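Local coordinates for protein probable D-tyrosyl-tRNA(Tyr) deacylase 1 (Homo sapiens, PDB 2OKV) that deacylates mischarged D-aminoacyl-tRNAs and glycyl-tRNA(Ala) as an editing enzyme, and possibly acts as an ATPase in DNA replication, at residues G32-E36 with H94-P98. Sequence-based numbering, arbitrary orientation.
Sequences GISLE and HLAMP
Two loop segments meet through an isolated beta bridge between Ser-34 and Ala-96, with CA atoms 4.3 Å apart. Ile-33 and Ser-34 are extended; Leu-35 and Glu-36 turn into helical backbone angles. His-94 and Leu-95 are near-helical, and Ala-96 to Pro-98 are extended. Two hydrogen bonds flank the bridge: Met-97 N to Ile-33 O (3.0 Å, nearly linear) and Leu-35 N to Leu-95 O (2.9 Å). Ser-34 and Ala-96 thus form an antiparallel non-hydrogen-bonded pair, but the backbones cross steeply there. The CA atoms of Leu-35 and Met-97 are 4.2 Å apart.

The CA-to-CB bonds of Ser-34 and Ala-96 point away; those of Ile-33, Leu-35 and Met-97 point sideways. Met-97 is t, t, m. Its CE lies 3.7 Å from Ile-33 CG2 and 3.4 Å from Ser-34 O. Ile-33 is m, t. Leu-35 has chi1 near -105° and chi2 t. Its CD2 is 3.9 Å from Pro-98 CD. Ser-34 has chi1 near 102°, between wells; its OG accepts a weak hydrogen bond from Glu-36 N (3.1 Å). Ser-34 N donates a hydrogen bond to Asp-37 OD2.

The bridge joins the exit of strand 26-32 to the lead-in of helix 99-116, whose N-cap position is Pro-98. It lies away from the magnesium site. Two main-chain hydrogen bonds fix the pairing, so it does not depend on polar side chains. Ile-33 and Met-97 pack inward on Phe-105; Leu-35 and Pro-98 meet on the exposed side.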
ATOM      1  N   GLY B  32       1.442  -0.962  10.511  1.00 39.93           N
ATOM      2  CA  GLY B  32       2.195  -2.120  10.983  1.00 40.45           C
ATOM      3  C   GLY B  32       2.971  -1.863  12.261  1.00 40.61           C
ATOM      4  O   GLY B  32       3.979  -1.162  12.246  1.00 41.02           O
ATOM      5  N   ILE B  33       2.506  -2.455  13.360  1.00 41.08           N
ATOM      6  CA  ILE B  33       3.103  -2.271  14.683  1.00 41.36           C
ATOM      7  C   ILE B  33       4.085  -3.394  15.011  1.00 41.61           C
ATOM      8  O   ILE B  33       3.740  -4.579  14.974  1.00 41.50           O
ATOM      9  CB  ILE B  33       2.015  -2.215  15.799  1.00 41.60           C
ATOM     10  CG1 ILE B  33       1.039  -1.051  15.565  1.00 42.03           C
ATOM     11  CG2 ILE B  33       2.651  -2.107  17.188  1.00 40.38           C
ATOM     12  CD1 ILE B  33      -0.357  -1.295  16.229  1.00 42.36           C
ATOM     13  N   SER B  34       5.308  -3.018  15.366  1.00 41.24           N
ATOM     14  CA  SER B  34       6.334  -4.000  15.666  1.00 41.15           C
ATOM     15  C   SER B  34       6.468  -4.201  17.167  1.00 41.13           C
ATOM     16  O   SER B  34       6.075  -3.337  17.953  1.00 40.97           O
ATOM     17  CB  SER B  34       7.675  -3.564  15.091  1.00 41.04           C
ATOM     18  OG  SER B  34       8.498  -3.031  16.103  1.00 41.93           O
ATOM     19  N   LEU B  35       7.031  -5.352  17.534  1.00 41.15           N
ATOM     20  CA  LEU B  35       7.402  -5.706  18.904  1.00 40.99           C
ATOM     21  C   LEU B  35       8.164  -4.621  19.660  1.00 40.78           C
ATOM     22  O   LEU B  35       7.949  -4.425  20.859  1.00 40.95           O
ATOM     23  CB  LEU B  35       8.285  -6.956  18.882  1.00 41.29           C
ATOM     24  CG  LEU B  35       7.700  -8.304  19.300  1.00 42.01           C
ATOM     25  CD1 LEU B  35       8.741  -9.402  19.095  1.00 42.08           C
ATOM     26  CD2 LEU B  35       7.228  -8.279  20.748  1.00 43.01           C
ATOM     27  N   GLU B  36       9.082  -3.949  18.971  1.00 40.22           N
ATOM     28  CA  GLU B  36       9.947  -2.960  19.624  1.00 40.02           C
ATOM     29  C   GLU B  36       9.303  -1.572  19.735  1.00 39.19           C
ATOM     30  O   GLU B  36       9.883  -0.668  20.347  1.00 39.12           O
ATOM     31  CB  GLU B  36      11.322  -2.890  18.945  1.00 40.40           C
ATOM     32  CG  GLU B  36      12.445  -3.564  19.750  1.00 42.86           C
ATOM     33  CD  GLU B  36      13.828  -3.005  19.415  1.00 45.97           C
ATOM     34  OE1 GLU B  36      14.624  -2.757  20.352  1.00 46.50           O
ATOM     35  OE2 GLU B  36      14.120  -2.805  18.213  1.00 48.17           O
ATOM     36  N   HIS B  94       7.493 -12.599  12.985  1.00 51.94           N
ATOM     37  CA  HIS B  94       8.052 -12.566  14.343  1.00 51.86           C
ATOM     38  C   HIS B  94       8.341 -11.156  14.861  1.00 51.36           C
ATOM     39  O   HIS B  94       8.434 -10.950  16.074  1.00 51.62           O
ATOM     40  CB  HIS B  94       9.329 -13.415  14.431  1.00 52.15           C
ATOM     41  CG  HIS B  94      10.554 -12.719  13.920  1.00 53.41           C
ATOM     42  ND1 HIS B  94      11.008 -12.861  12.625  1.00 54.93           N
ATOM     43  CD2 HIS B  94      11.415 -11.866  14.528  1.00 54.45           C
ATOM     44  CE1 HIS B  94      12.097 -12.130  12.459  1.00 55.09           C
ATOM     45  NE2 HIS B  94      12.365 -11.518  13.599  1.00 55.27           N
ATOM     46  N   LEU B  95       8.509 -10.203  13.946  1.00 50.66           N
ATOM     47  CA  LEU B  95       8.802  -8.819  14.311  1.00 50.13           C
ATOM     48  C   LEU B  95       7.527  -8.026  14.616  1.00 49.41           C
ATOM     49  O   LEU B  95       7.583  -6.970  15.253  1.00 49.08           O
ATOM     50  CB  LEU B  95       9.614  -8.112  13.216  1.00 50.29           C
ATOM     51  CG  LEU B  95      10.894  -7.362  13.634  1.00 51.60           C
ATOM     52  CD1 LEU B  95      10.757  -6.611  14.973  1.00 52.57           C
ATOM     53  CD2 LEU B  95      12.089  -8.312  13.700  1.00 52.08           C
ATOM     54  N   ALA B  96       6.387  -8.528  14.151  1.00 48.52           N
ATOM     55  CA  ALA B  96       5.107  -7.895  14.461  1.00 47.97           C
ATOM     56  C   ALA B  96       4.762  -8.101  15.940  1.00 47.76           C
ATOM     57  O   ALA B  96       5.066  -9.153  16.517  1.00 46.63           O
ATOM     58  CB  ALA B  96       4.014  -8.444  13.574  1.00 47.75           C
ATOM     59  N   MET B  97       4.143  -7.088  16.547  1.00 47.63           N
ATOM     60  CA  MET B  97       3.656  -7.202  17.925  1.00 47.78           C
ATOM     61  C   MET B  97       2.452  -8.155  17.979  1.00 48.18           C
ATOM     62  O   MET B  97       1.521  -8.002  17.183  1.00 48.00           O
ATOM     63  CB  MET B  97       3.276  -5.819  18.472  1.00 47.88           C
ATOM     64  CG  MET B  97       2.921  -5.779  19.968  1.00 47.21           C
ATOM     65  SD  MET B  97       2.377  -4.121  20.439  1.00 46.94           S
ATOM     66  CE  MET B  97       3.927  -3.219  20.522  1.00 44.76           C
ATOM     67  N   PRO B  98       2.478  -9.148  18.900  1.00 48.75           N
ATOM     68  CA  PRO B  98       1.345 -10.060  19.118  1.00 49.32           C
ATOM     69  C   PRO B  98       0.025  -9.326  19.384  1.00 50.17           C
ATOM     70  O   PRO B  98       0.012  -8.284  20.054  1.00 50.29           O
ATOM     71  CB  PRO B  98       1.760 -10.872  20.352  1.00 49.43           C
ATOM     72  CG  PRO B  98       2.973 -10.202  20.906  1.00 49.35           C
ATOM     73  CD  PRO B  98       3.618  -9.479  19.773  1.00 48.67           C
TER